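Local coordinates for protein benzoylformate Decarboxylase (Polynucleobacter necessarius, PDB 4K9Q) that probably decarboxylates benzoylformate to benzaldehyde, using thiamine diphosphate and a magnesium ion, at residues Pro422-Tyr434 against His448-Gly460. Sequence-based numbering, arbitrary orientation.
Sequences PVVTLMGDGSFQY and HVIYVVFQNEEYG. With MG (magnesium ion), chain C; TPP (thiamine diphosphate), chain D.
Val423 N donates to His448 O and Phe454 N to Met427 O (2.8 Å), the first and last rungs of six near-straight bonds zipping parallel strands 423-428 and 449-455. The pairing illustrates how thiamine diphosphate enzymes site their metal: where neighbouring strands end, a short helix start and a turn hold diphosphate and ion. Packing is tightest on the face of Thr425, Tyr451 and Val453. Thr425 lies alongside the Tyr451 ring, its CB 3.6 Å from CD2, while Thr425 OG1 is buried without a partner. Val453 CG2 makes a CH-pi contact over the Phe432 ring, 4.0 Å from its centroid; with CG anti to the backbone N (chi1 -163°), Phe432 reaches back over strand 449-455, its edge meeting Tyr451 CB.

Past Gly428 the bonding changes: Asp429 N to Phe454 O is weak, and metal ligation takes over. Asp429 OD1 and Asn456 OD1 (each 2.2 Å from magnesium), Glu458 O, two diphosphate oxygens and a water that donates to Phe454 O surround the ion. Asp429 OD2 accepts a weak bond from Glu457 N and one from a second water. Gly430 N donates to O2A and Gly460 N to O3B of the cofactor, both at 2.7 Å. Looser and partly exposed are Glu457 and the far end, where Pro422 CB lies over the His448 ring.

Strands 368-372 and 517-523 flank the pair; helix 403-417 covers the Thr425-Tyr451 face, helix 501-513 Val424 and Ile450.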
# COMPACT_ATOMS: atom_id res chain seq x y z
N PRO A 422 26.08 -34.01 -6.43
CA PRO A 422 26.46 -33.22 -5.26
C PRO A 422 26.29 -31.73 -5.55
O PRO A 422 26.49 -31.32 -6.69
CB PRO A 422 27.94 -33.57 -5.05
CG PRO A 422 28.42 -34.02 -6.38
CD PRO A 422 27.24 -34.69 -7.04
N VAL A 423 25.92 -30.94 -4.54
CA VAL A 423 25.83 -29.50 -4.73
C VAL A 423 27.04 -28.84 -4.07
O VAL A 423 27.15 -28.83 -2.85
CB VAL A 423 24.54 -28.92 -4.12
CG1 VAL A 423 24.50 -27.40 -4.31
CG2 VAL A 423 23.31 -29.59 -4.72
N VAL A 424 27.94 -28.31 -4.89
CA VAL A 424 29.14 -27.67 -4.38
C VAL A 424 28.89 -26.17 -4.29
O VAL A 424 28.50 -25.53 -5.27
CB VAL A 424 30.33 -27.93 -5.31
CG1 VAL A 424 31.57 -27.23 -4.81
CG2 VAL A 424 30.59 -29.44 -5.40
N THR A 425 29.09 -25.60 -3.11
CA THR A 425 28.66 -24.22 -2.85
C THR A 425 29.83 -23.34 -2.41
O THR A 425 30.43 -23.57 -1.35
CB THR A 425 27.52 -24.22 -1.79
OG1 THR A 425 26.49 -25.12 -2.20
CG2 THR A 425 26.93 -22.82 -1.64
N LEU A 426 30.17 -22.34 -3.23
CA LEU A 426 31.32 -21.47 -2.98
C LEU A 426 30.85 -20.26 -2.18
O LEU A 426 30.09 -19.43 -2.70
CB LEU A 426 31.92 -21.00 -4.31
CG LEU A 426 32.19 -22.10 -5.35
CD1 LEU A 426 32.62 -21.51 -6.70
CD2 LEU A 426 33.22 -23.11 -4.83
N MET A 427 31.28 -20.15 -0.92
CA MET A 427 30.72 -19.15 -0.00
C MET A 427 31.78 -18.21 0.53
O MET A 427 32.86 -18.65 0.92
CB MET A 427 30.08 -19.85 1.21
CG MET A 427 28.88 -20.72 0.91
SD MET A 427 27.49 -19.78 0.27
CE MET A 427 27.30 -18.50 1.51
N GLY A 428 31.48 -16.92 0.59
CA GLY A 428 32.35 -16.02 1.32
C GLY A 428 32.12 -16.19 2.81
O GLY A 428 31.05 -16.64 3.23
N ASP A 429 33.11 -15.82 3.63
CA ASP A 429 32.94 -15.92 5.08
C ASP A 429 31.87 -14.96 5.64
O ASP A 429 31.13 -15.32 6.56
CB ASP A 429 34.28 -15.84 5.85
CG ASP A 429 35.10 -14.60 5.52
OD1 ASP A 429 34.84 -13.94 4.51
OD2 ASP A 429 36.05 -14.30 6.28
N GLY A 430 31.78 -13.75 5.08
CA GLY A 430 30.72 -12.82 5.45
C GLY A 430 29.35 -13.33 5.02
O GLY A 430 28.40 -13.36 5.82
N SER A 431 29.24 -13.72 3.75
CA SER A 431 27.99 -14.23 3.19
C SER A 431 27.47 -15.43 3.98
O SER A 431 26.27 -15.55 4.20
CB SER A 431 28.18 -14.64 1.73
OG SER A 431 28.36 -13.51 0.89
N PHE A 432 28.38 -16.31 4.38
CA PHE A 432 28.06 -17.54 5.12
C PHE A 432 27.21 -17.26 6.37
O PHE A 432 26.38 -18.08 6.75
CB PHE A 432 29.37 -18.22 5.52
CG PHE A 432 29.24 -19.67 5.93
CD1 PHE A 432 29.06 -20.66 4.97
CD2 PHE A 432 29.37 -20.04 7.26
CE1 PHE A 432 28.99 -22.00 5.35
CE2 PHE A 432 29.30 -21.37 7.64
CZ PHE A 432 29.10 -22.34 6.69
N GLN A 433 27.43 -16.10 7.00
CA GLN A 433 26.77 -15.78 8.27
C GLN A 433 25.28 -15.47 8.18
O GLN A 433 24.55 -15.69 9.14
CB GLN A 433 27.45 -14.58 8.94
CG GLN A 433 28.96 -14.69 9.03
CD GLN A 433 29.39 -15.94 9.77
OE1 GLN A 433 28.83 -16.27 10.82
NE2 GLN A 433 30.36 -16.66 9.21
N TYR A 434 24.83 -14.93 7.05
CA TYR A 434 23.46 -14.40 7.02
C TYR A 434 22.40 -15.45 7.30
O TYR A 434 21.47 -15.20 8.06
CB TYR A 434 23.16 -13.68 5.69
CG TYR A 434 23.92 -12.37 5.55
CD1 TYR A 434 25.25 -12.36 5.13
CD2 TYR A 434 23.32 -11.15 5.84
CE1 TYR A 434 25.95 -11.18 5.01
CE2 TYR A 434 24.01 -9.96 5.71
CZ TYR A 434 25.33 -9.98 5.30
OH TYR A 434 26.05 -8.82 5.17
N HIS A 448 23.38 -33.93 0.08
CA HIS A 448 24.79 -33.93 -0.29
C HIS A 448 25.17 -32.53 -0.76
O HIS A 448 24.97 -32.18 -1.93
CB HIS A 448 25.06 -34.97 -1.38
CG HIS A 448 26.51 -35.29 -1.55
ND1 HIS A 448 26.97 -36.22 -2.45
CD2 HIS A 448 27.61 -34.79 -0.93
CE1 HIS A 448 28.28 -36.29 -2.38
NE2 HIS A 448 28.70 -35.44 -1.46
N VAL A 449 25.69 -31.74 0.17
CA VAL A 449 26.02 -30.35 -0.07
C VAL A 449 27.38 -30.09 0.52
O VAL A 449 27.65 -30.45 1.67
CB VAL A 449 24.99 -29.39 0.60
CG1 VAL A 449 25.40 -27.93 0.40
CG2 VAL A 449 23.58 -29.64 0.06
N ILE A 450 28.25 -29.46 -0.26
CA ILE A 450 29.61 -29.21 0.15
C ILE A 450 29.86 -27.71 0.14
O ILE A 450 29.91 -27.09 -0.94
CB ILE A 450 30.61 -29.89 -0.80
CG1 ILE A 450 30.35 -31.40 -0.85
CG2 ILE A 450 32.06 -29.62 -0.37
CD1 ILE A 450 31.12 -32.11 -1.94
N TYR A 451 29.98 -27.13 1.32
CA TYR A 451 30.25 -25.70 1.43
C TYR A 451 31.74 -25.47 1.48
O TYR A 451 32.41 -25.95 2.39
CB TYR A 451 29.61 -25.13 2.69
CG TYR A 451 28.11 -25.18 2.69
CD1 TYR A 451 27.42 -26.06 3.52
CD2 TYR A 451 27.38 -24.34 1.85
CE1 TYR A 451 26.03 -26.10 3.52
CE2 TYR A 451 25.99 -24.38 1.84
CZ TYR A 451 25.32 -25.25 2.68
OH TYR A 451 23.95 -25.29 2.68
N VAL A 452 32.26 -24.74 0.50
CA VAL A 452 33.65 -24.33 0.54
C VAL A 452 33.67 -22.85 0.88
O VAL A 452 33.19 -22.01 0.10
CB VAL A 452 34.37 -24.57 -0.81
CG1 VAL A 452 35.84 -24.18 -0.70
CG2 VAL A 452 34.24 -26.04 -1.21
N VAL A 453 34.19 -22.53 2.06
CA VAL A 453 34.17 -21.16 2.55
C VAL A 453 35.52 -20.47 2.35
O VAL A 453 36.54 -20.90 2.88
CB VAL A 453 33.80 -21.09 4.05
CG1 VAL A 453 33.70 -19.63 4.51
CG2 VAL A 453 32.52 -21.83 4.33
N PHE A 454 35.50 -19.40 1.56
CA PHE A 454 36.69 -18.62 1.28
C PHE A 454 36.90 -17.58 2.37
O PHE A 454 36.24 -16.54 2.40
CB PHE A 454 36.56 -17.96 -0.10
CG PHE A 454 36.61 -18.94 -1.24
CD1 PHE A 454 35.57 -19.83 -1.46
CD2 PHE A 454 37.70 -18.98 -2.09
CE1 PHE A 454 35.62 -20.75 -2.51
CE2 PHE A 454 37.76 -19.89 -3.14
CZ PHE A 454 36.72 -20.78 -3.35
N GLN A 455 37.81 -17.87 3.30
CA GLN A 455 37.94 -17.03 4.48
C GLN A 455 39.04 -15.96 4.35
O GLN A 455 40.21 -16.24 4.57
CB GLN A 455 38.15 -17.88 5.74
CG GLN A 455 38.18 -17.04 7.00
CD GLN A 455 38.26 -17.87 8.25
OE1 GLN A 455 39.20 -18.65 8.44
NE2 GLN A 455 37.31 -17.68 9.14
N ASN A 456 38.64 -14.74 3.99
CA ASN A 456 39.57 -13.60 3.97
C ASN A 456 39.38 -12.65 5.16
O ASN A 456 40.02 -11.60 5.23
CB ASN A 456 39.53 -12.84 2.63
CG ASN A 456 38.13 -12.36 2.26
OD1 ASN A 456 37.23 -12.43 3.08
ND2 ASN A 456 37.96 -11.89 1.03
N GLU A 457 38.52 -13.05 6.10
CA GLU A 457 38.24 -12.27 7.31
C GLU A 457 37.79 -10.85 7.03
O GLU A 457 38.11 -9.93 7.79
CB GLU A 457 39.44 -12.30 8.26
CG GLU A 457 39.86 -13.72 8.58
CD GLU A 457 40.81 -13.82 9.76
OE1 GLU A 457 41.86 -13.16 9.72
OE2 GLU A 457 40.49 -14.56 10.71
N GLU A 458 37.05 -10.66 5.95
CA GLU A 458 36.57 -9.33 5.57
C GLU A 458 35.38 -9.41 4.63
O GLU A 458 35.13 -10.44 4.03
CB GLU A 458 37.71 -8.55 4.89
CG GLU A 458 38.11 -9.14 3.52
CD GLU A 458 39.45 -8.62 2.99
OE1 GLU A 458 40.02 -7.67 3.57
OE2 GLU A 458 39.94 -9.20 1.99
N TYR A 459 34.63 -8.32 4.53
CA TYR A 459 33.67 -8.17 3.45
C TYR A 459 34.46 -7.64 2.25
O TYR A 459 34.47 -6.44 1.97
CB TYR A 459 32.58 -7.18 3.86
CG TYR A 459 31.56 -7.65 4.90
CD1 TYR A 459 30.93 -8.90 4.82
CD2 TYR A 459 31.19 -6.80 5.94
CE1 TYR A 459 29.97 -9.28 5.76
CE2 TYR A 459 30.24 -7.18 6.88
CZ TYR A 459 29.63 -8.42 6.79
OH TYR A 459 28.69 -8.77 7.73
N GLY A 460 35.16 -8.54 1.56
CA GLY A 460 36.14 -8.15 0.55
C GLY A 460 35.61 -7.24 -0.54
O GLY A 460 36.23 -6.23 -0.87
MG MG C . 35.05 -12.43 2.90
N1' TPP D . 23.25 -7.50 3.46
C2' TPP D . 22.52 -8.28 2.57
CM2 TPP D . 21.33 -9.06 3.04
N3' TPP D . 22.86 -8.33 1.23
C4' TPP D . 23.94 -7.61 0.78
N4' TPP D . 24.26 -7.65 -0.52
C5' TPP D . 24.70 -6.86 1.67
C6' TPP D . 24.35 -6.78 3.02
C7' TPP D . 25.89 -6.07 1.17
N3 TPP D . 27.06 -6.83 0.77
C2 TPP D . 27.41 -7.12 -0.54
S1 TPP D . 28.79 -7.94 -0.68
C5 TPP D . 29.00 -7.95 0.92
C4 TPP D . 28.00 -7.30 1.64
CM4 TPP D . 27.94 -7.16 3.14
C6 TPP D . 30.25 -8.62 1.42
C7 TPP D . 30.36 -10.11 1.11
O7 TPP D . 31.45 -10.56 1.88
PA TPP D . 31.98 -12.07 1.79
O1A TPP D . 30.80 -13.00 1.74
O2A TPP D . 32.87 -12.38 2.96
O3A TPP D . 32.67 -12.16 0.34
PB TPP D . 34.05 -11.50 -0.15
O1B TPP D . 33.69 -10.22 -0.83
O2B TPP D . 34.66 -12.49 -1.12
O3B TPP D . 34.96 -11.22 1.01
O HOH W 1 35.18 -14.23 1.41
O HOH W 2 36.13 -15.56 8.92
O HOH W 3 27.70 -11.23 7.78